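PDB 3B77: uncharacterized protein, which is of unknown function but carries a bacterial pleckstrin-homology domain joined to a helical region that probably mediates oligomerisation. Local coordinates for residues Y21-Y31 and C42-L51. Sequence-based numbering, arbitrary orientation.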
ATOM      1  N   TYR A  21      11.351   2.946 -62.041  1.00 73.98           N
ATOM      2  CA  TYR A  21      11.399   3.015 -60.589  1.00 71.76           C
ATOM      3  C   TYR A  21      10.659   1.871 -59.939  1.00 69.39           C
ATOM      4  O   TYR A  21      10.627   1.775 -58.725  1.00 68.64           O
ATOM      5  CB  TYR A  21      10.869   4.372 -60.122  1.00 72.26           C
ATOM      6  CG  TYR A  21      11.595   5.492 -60.818  1.00 73.41           C
ATOM      7  CD1 TYR A  21      12.853   5.888 -60.397  1.00 73.87           C
ATOM      8  CD2 TYR A  21      11.054   6.108 -61.943  1.00 73.31           C
ATOM      9  CE1 TYR A  21      13.546   6.895 -61.048  1.00 74.43           C
ATOM     10  CE2 TYR A  21      11.733   7.119 -62.595  1.00 73.64           C
ATOM     11  CZ  TYR A  21      12.982   7.512 -62.144  1.00 74.04           C
ATOM     12  OH  TYR A  21      13.689   8.517 -62.781  1.00 73.88           O
ATOM     13  N   VAL A  22      10.076   0.996 -60.743  1.00 67.76           N
ATOM     14  CA  VAL A  22       9.393  -0.180 -60.216  1.00 66.12           C
ATOM     15  C   VAL A  22      10.458  -1.193 -59.869  1.00 66.19           C
ATOM     16  O   VAL A  22      11.425  -1.335 -60.612  1.00 66.87           O
ATOM     17  CB  VAL A  22       8.380  -0.754 -61.222  1.00 65.46           C
ATOM     18  CG1 VAL A  22       7.926  -2.141 -60.801  1.00 64.32           C
ATOM     19  CG2 VAL A  22       7.178   0.185 -61.347  1.00 62.73           C
ATOM     20  N   LEU A  23      10.308  -1.854 -58.720  1.00 66.11           N
ATOM     21  CA  LEU A  23      11.289  -2.829 -58.249  1.00 65.55           C
ATOM     22  C   LEU A  23      11.001  -4.179 -58.867  1.00 67.91           C
ATOM     23  O   LEU A  23      10.583  -5.115 -58.195  1.00 67.80           O
ATOM     24  CB  LEU A  23      11.285  -2.931 -56.724  1.00 63.80           C
ATOM     25  CG  LEU A  23      11.420  -1.607 -55.978  1.00 62.07           C
ATOM     26  CD1 LEU A  23      11.446  -1.838 -54.486  1.00 59.22           C
ATOM     27  CD2 LEU A  23      12.648  -0.867 -56.432  1.00 59.07           C
ATOM     28  N   HIS A  24      11.246  -4.272 -60.165  1.00 71.05           N
ATOM     29  CA  HIS A  24      11.095  -5.522 -60.893  1.00 73.98           C
ATOM     30  C   HIS A  24      11.923  -6.622 -60.254  1.00 74.94           C
ATOM     31  O   HIS A  24      11.545  -7.793 -60.295  1.00 75.90           O
ATOM     32  CB  HIS A  24      11.549  -5.334 -62.337  1.00 75.77           C
ATOM     33  CG  HIS A  24      10.802  -4.258 -63.053  1.00 78.34           C
ATOM     34  ND1 HIS A  24       9.495  -4.408 -63.464  1.00 79.46           N
ATOM     35  CD2 HIS A  24      11.162  -2.996 -63.388  1.00 80.60           C
ATOM     36  CE1 HIS A  24       9.084  -3.289 -64.030  1.00 80.65           C
ATOM     37  NE2 HIS A  24      10.076  -2.418 -64.001  1.00 81.60           N
ATOM     38  N   GLU A  25      13.061  -6.229 -59.676  1.00 75.98           N
ATOM     39  CA  GLU A  25      13.949  -7.136 -58.961  1.00 76.51           C
ATOM     40  C   GLU A  25      13.238  -7.881 -57.821  1.00 76.82           C
ATOM     41  O   GLU A  25      13.549  -9.036 -57.547  1.00 76.82           O
ATOM     42  CB  GLU A  25      15.158  -6.364 -58.410  1.00 76.83           C
ATOM     43  CG  GLU A  25      16.146  -5.839 -59.482  1.00 76.85           C
ATOM     44  CD  GLU A  25      15.873  -4.408 -59.983  1.00 77.13           C
ATOM     45  OE1 GLU A  25      14.725  -3.905 -59.910  1.00 73.83           O
ATOM     46  OE2 GLU A  25      16.849  -3.788 -60.465  1.00 78.03           O
ATOM     47  N   ASP A  26      12.285  -7.215 -57.171  1.00 77.46           N
ATOM     48  CA  ASP A  26      11.494  -7.822 -56.096  1.00 78.21           C
ATOM     49  C   ASP A  26      10.115  -8.282 -56.537  1.00 76.87           C
ATOM     50  O   ASP A  26       9.250  -8.507 -55.695  1.00 76.77           O
ATOM     51  CB  ASP A  26      11.335  -6.853 -54.930  1.00 79.56           C
ATOM     52  CG  ASP A  26      12.655  -6.335 -54.439  1.00 81.55           C
ATOM     53  OD1 ASP A  26      13.253  -5.500 -55.145  1.00 85.93           O
ATOM     54  OD2 ASP A  26      13.091  -6.762 -53.352  1.00 83.78           O
ATOM     55  N   GLY A  27       9.923  -8.443 -57.846  1.00 75.76           N
ATOM     56  CA  GLY A  27       8.664  -8.923 -58.401  1.00 74.78           C
ATOM     57  C   GLY A  27       7.518  -7.921 -58.345  1.00 73.51           C
ATOM     58  O   GLY A  27       6.339  -8.296 -58.434  1.00 73.79           O
ATOM     59  N   GLU A  28       7.855  -6.645 -58.213  1.00 70.92           N
ATOM     60  CA  GLU A  28       6.856  -5.608 -58.201  1.00 68.85           C
ATOM     61  C   GLU A  28       6.300  -5.419 -59.620  1.00 69.13           C
ATOM     62  O   GLU A  28       7.043  -5.295 -60.595  1.00 69.01           O
ATOM     63  CB  GLU A  28       7.433  -4.301 -57.667  1.00 67.93           C
ATOM     64  CG  GLU A  28       6.357  -3.270 -57.410  1.00 66.22           C
ATOM     65  CD  GLU A  28       6.903  -1.962 -56.960  1.00 64.64           C
ATOM     66  OE1 GLU A  28       8.071  -1.693 -57.265  1.00 61.74           O
ATOM     67  OE2 GLU A  28       6.152  -1.174 -56.331  1.00 63.63           O
ATOM     68  N   LYS A  29       4.976  -5.379 -59.709  1.00 68.86           N
ATOM     69  CA  LYS A  29       4.284  -5.382 -60.976  1.00 68.84           C
ATOM     70  C   LYS A  29       3.267  -4.225 -61.018  1.00 66.82           C
ATOM     71  O   LYS A  29       2.584  -3.962 -60.039  1.00 66.70           O
ATOM     72  CB  LYS A  29       3.642  -6.766 -61.132  1.00 69.73           C
ATOM     73  CG  LYS A  29       2.570  -6.889 -62.195  1.00 72.95           C
ATOM     74  CD  LYS A  29       2.176  -8.349 -62.448  1.00 74.57           C
ATOM     75  CE  LYS A  29       0.878  -8.428 -63.234  1.00 76.33           C
ATOM     76  NZ  LYS A  29       0.880  -7.446 -64.331  1.00 78.84           N
ATOM     77  N   ILE A  30       3.192  -3.519 -62.148  1.00 65.29           N
ATOM     78  CA  ILE A  30       2.277  -2.369 -62.302  1.00 63.70           C
ATOM     79  C   ILE A  30       0.897  -2.856 -62.669  1.00 63.04           C
ATOM     80  O   ILE A  30       0.753  -3.616 -63.609  1.00 64.12           O
ATOM     81  CB  ILE A  30       2.705  -1.406 -63.412  1.00 63.02           C
ATOM     82  CG1 ILE A  30       4.138  -0.908 -63.210  1.00 63.03           C
ATOM     83  CG2 ILE A  30       1.777  -0.220 -63.452  1.00 63.01           C
ATOM     84  CD1 ILE A  30       4.680  -0.052 -64.356  1.00 62.47           C
ATOM     85  N   TYR A  31      -0.114  -2.428 -61.917  1.00 62.92           N
ATOM     86  CA  TYR A  31      -1.507  -2.812 -62.162  1.00 61.87           C
ATOM     87  C   TYR A  31      -2.363  -1.675 -62.685  1.00 61.67           C
ATOM     88  O   TYR A  31      -3.435  -1.912 -63.220  1.00 63.13           O
ATOM     89  CB  TYR A  31      -2.136  -3.374 -60.896  1.00 61.46           C
ATOM     90  CG  TYR A  31      -1.711  -4.788 -60.590  1.00 61.16           C
ATOM     91  CD1 TYR A  31      -0.582  -5.035 -59.837  1.00 60.03           C
ATOM     92  CD2 TYR A  31      -2.442  -5.879 -61.061  1.00 60.72           C
ATOM     93  CE1 TYR A  31      -0.175  -6.310 -59.550  1.00 60.79           C
ATOM     94  CE2 TYR A  31      -2.037  -7.172 -60.783  1.00 61.72           C
ATOM     95  CZ  TYR A  31      -0.898  -7.371 -60.017  1.00 62.17           C
ATOM     96  OH  TYR A  31      -0.454  -8.628 -59.701  1.00 63.04           O
ATOM     97  N   CYS A  42       1.521   5.538 -60.519  1.00 58.78           N
ATOM     98  CA  CYS A  42       1.742   4.130 -60.813  1.00 57.98           C
ATOM     99  C   CYS A  42       1.348   3.295 -59.624  1.00 57.12           C
ATOM    100  O   CYS A  42       1.942   3.428 -58.573  1.00 57.93           O
ATOM    101  CB  CYS A  42       3.225   3.956 -61.113  1.00 58.27           C
ATOM    102  SG  CYS A  42       3.763   2.351 -61.595  1.00 60.07           S
ATOM    103  N   PHE A  43       0.313   2.474 -59.786  1.00 56.56           N
ATOM    104  CA  PHE A  43      -0.193   1.611 -58.719  1.00 55.11           C
ATOM    105  C   PHE A  43       0.305   0.192 -58.935  1.00 55.43           C
ATOM    106  O   PHE A  43      -0.087  -0.460 -59.885  1.00 54.20           O
ATOM    107  CB  PHE A  43      -1.715   1.611 -58.694  1.00 54.71           C
ATOM    108  CG  PHE A  43      -2.322   2.953 -58.383  1.00 54.73           C
ATOM    109  CD1 PHE A  43      -2.524   3.885 -59.390  1.00 55.00           C
ATOM    110  CD2 PHE A  43      -2.690   3.273 -57.094  1.00 54.02           C
ATOM    111  CE1 PHE A  43      -3.100   5.121 -59.108  1.00 56.45           C
ATOM    112  CE2 PHE A  43      -3.258   4.471 -56.799  1.00 55.87           C
ATOM    113  CZ  PHE A  43      -3.469   5.415 -57.804  1.00 56.38           C
ATOM    114  N   THR A  44       1.165  -0.272 -58.031  1.00 56.36           N
ATOM    115  CA  THR A  44       1.736  -1.618 -58.101  1.00 56.46           C
ATOM    116  C   THR A  44       1.166  -2.459 -56.965  1.00 56.78           C
ATOM    117  O   THR A  44       0.377  -1.951 -56.136  1.00 56.54           O
ATOM    118  CB  THR A  44       3.291  -1.617 -57.958  1.00 56.30           C
ATOM    119  OG1 THR A  44       3.653  -1.526 -56.578  1.00 56.62           O
ATOM    120  CG2 THR A  44       3.934  -0.471 -58.736  1.00 54.49           C
ATOM    121  N   ASN A  45       1.567  -3.738 -56.938  1.00 55.72           N
ATOM    122  CA  ASN A  45       1.167  -4.645 -55.874  1.00 55.49           C
ATOM    123  C   ASN A  45       1.735  -4.257 -54.521  1.00 55.26           C
ATOM    124  O   ASN A  45       1.157  -4.586 -53.500  1.00 56.14           O
ATOM    125  CB  ASN A  45       1.554  -6.092 -56.191  1.00 56.02           C
ATOM    126  CG  ASN A  45       3.007  -6.251 -56.498  1.00 55.81           C
ATOM    127  OD1 ASN A  45       3.600  -5.414 -57.163  1.00 57.99           O
ATOM    128  ND2 ASN A  45       3.592  -7.319 -56.027  1.00 56.18           N
ATOM    129  N   LEU A  46       2.844  -3.529 -54.513  1.00 55.04           N
ATOM    130  CA  LEU A  46       3.495  -3.143 -53.279  1.00 53.81           C
ATOM    131  C   LEU A  46       3.322  -1.692 -52.872  1.00 53.46           C
ATOM    132  O   LEU A  46       3.407  -1.394 -51.675  1.00 55.01           O
ATOM    133  CB  LEU A  46       4.991  -3.418 -53.375  1.00 52.81           C
ATOM    134  CG  LEU A  46       5.428  -4.812 -53.802  1.00 53.89           C
ATOM    135  CD1 LEU A  46       6.931  -4.779 -54.125  1.00 52.72           C
ATOM    136  CD2 LEU A  46       5.076  -5.946 -52.787  1.00 52.37           C
ATOM    137  N   ALA A  47       3.115  -0.787 -53.831  1.00 53.58           N
ATOM    138  CA  ALA A  47       3.149   0.655 -53.539  1.00 53.27           C
ATOM    139  C   ALA A  47       2.515   1.528 -54.599  1.00 54.40           C
ATOM    140  O   ALA A  47       2.190   1.054 -55.708  1.00 55.14           O
ATOM    141  CB  ALA A  47       4.595   1.125 -53.365  1.00 53.06           C
ATOM    142  N   LEU A  48       2.322   2.806 -54.211  1.00 54.35           N
ATOM    143  CA  LEU A  48       2.022   3.910 -55.133  1.00 54.36           C
ATOM    144  C   LEU A  48       3.375   4.638 -55.449  1.00 55.58           C
ATOM    145  O   LEU A  48       4.054   5.196 -54.567  1.00 54.38           O
ATOM    146  CB  LEU A  48       0.996   4.911 -54.559  1.00 53.63           C
ATOM    147  CG  LEU A  48       0.828   6.235 -55.336  1.00 53.31           C
ATOM    148  CD1 LEU A  48       0.320   6.020 -56.776  1.00 49.50           C
ATOM    149  CD2 LEU A  48      -0.065   7.242 -54.561  1.00 53.96           C
ATOM    150  N   VAL A  49       3.753   4.597 -56.724  1.00 56.59           N
ATOM    151  CA  VAL A  49       4.943   5.273 -57.207  1.00 55.75           C
ATOM    152  C   VAL A  49       4.393   6.475 -57.949  1.00 56.77           C
ATOM    153  O   VAL A  49       3.558   6.335 -58.809  1.00 56.74           O
ATOM    154  CB  VAL A  49       5.789   4.346 -58.088  1.00 56.01           C
ATOM    155  CG1 VAL A  49       6.964   5.076 -58.687  1.00 54.37           C
ATOM    156  CG2 VAL A  49       6.252   3.147 -57.285  1.00 52.35           C
ATOM    157  N   HIS A  50       4.811   7.661 -57.529  1.00 58.35           N
ATOM    158  CA  HIS A  50       4.303   8.905 -58.058  1.00 59.68           C
ATOM    159  C   HIS A  50       5.461   9.811 -58.440  1.00 61.19           C
ATOM    160  O   HIS A  50       6.316  10.140 -57.609  1.00 60.42           O
ATOM    161  CB  HIS A  50       3.445   9.588 -57.005  1.00 60.60           C
ATOM    162  CG  HIS A  50       3.031  10.977 -57.359  1.00 61.39           C
ATOM    163  ND1 HIS A  50       2.975  11.993 -56.427  1.00 62.95           N
ATOM    164  CD2 HIS A  50       2.663  11.526 -58.541  1.00 62.03           C
ATOM    165  CE1 HIS A  50       2.572  13.104 -57.020  1.00 63.45           C
ATOM    166  NE2 HIS A  50       2.385  12.849 -58.304  1.00 62.10           N
ATOM    167  N   LEU A  51       5.476  10.181 -59.720  1.00 62.94           N
ATOM    168  CA  LEU A  51       6.424  11.122 -60.276  1.00 64.23           C
ATOM    169  C   LEU A  51       5.714  12.486 -60.310  1.00 65.49           C
ATOM    170  O   LEU A  51       4.876  12.714 -61.160  1.00 64.85           O
ATOM    171  CB  LEU A  51       6.806  10.668 -61.688  1.00 65.10           C
ATOM    172  CG  LEU A  51       7.660   9.402 -61.878  1.00 65.85           C
ATOM    173  CD1 LEU A  51       6.993   8.136 -61.277  1.00 67.57           C
ATOM    174  CD2 LEU A  51       7.962   9.176 -63.358  1.00 64.28           C
TER
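Glu28 and Thr44 meet in the antiparallel sheet of the bacterial PH domain, where the chain entering strand 30-35 passes the turn linking strands 39-44 and 47-52, and illustrate how one buried carboxylate can tie a loop to a hairpin. Followed outward, Glu28 first rests its CB against Leu46 CD1 at 3.6 Å; its CG, anti to the backbone N (chi1 -170°), lies 3.3 Å from Thr44 OG1 and touches Leu46 CD1 and Asn45 OD1. The extended side chain crosses that of Thr44 at about a right angle, its CD also touching OG1. OE1 turns back to accept from Leu23 N at 2.7 Å, whereas OE2 receives the hydroxyl of Thr44 OG1 at 2.5 Å on its anti side and forms a salt bridge with Arg65. Thr44 OG1 in turn accepts the backbone N-H groups of Leu46 (ST turn) and Ala47 (ST motif). Asn45 OD1 takes Lys29 N at 2.9 Å in a nearly straight bond (172°), the donor above the carbonyl plane. Ile30 and Thr44 form an antiparallel non-hydrogen-bonded pair, flanked by bonds from Tyr31 N to Phe43 O (2.8 Å) and Asn45 N to Lys29 O; on their face of the sheet, Ile30 CG1 packs on Cys42 SG at 3.7 Å. A valine in place of Thr44 lacks the hydroxyl, which would probably leave Glu28 OE2 with one grip fewer and the two turn amides without that acceptor. With backbone N-H, hydroxyl and guanidinium directed at it, the Glu28 carboxylate is likely to stay ionised despite its burial, joining loop, turn and strand 62-67.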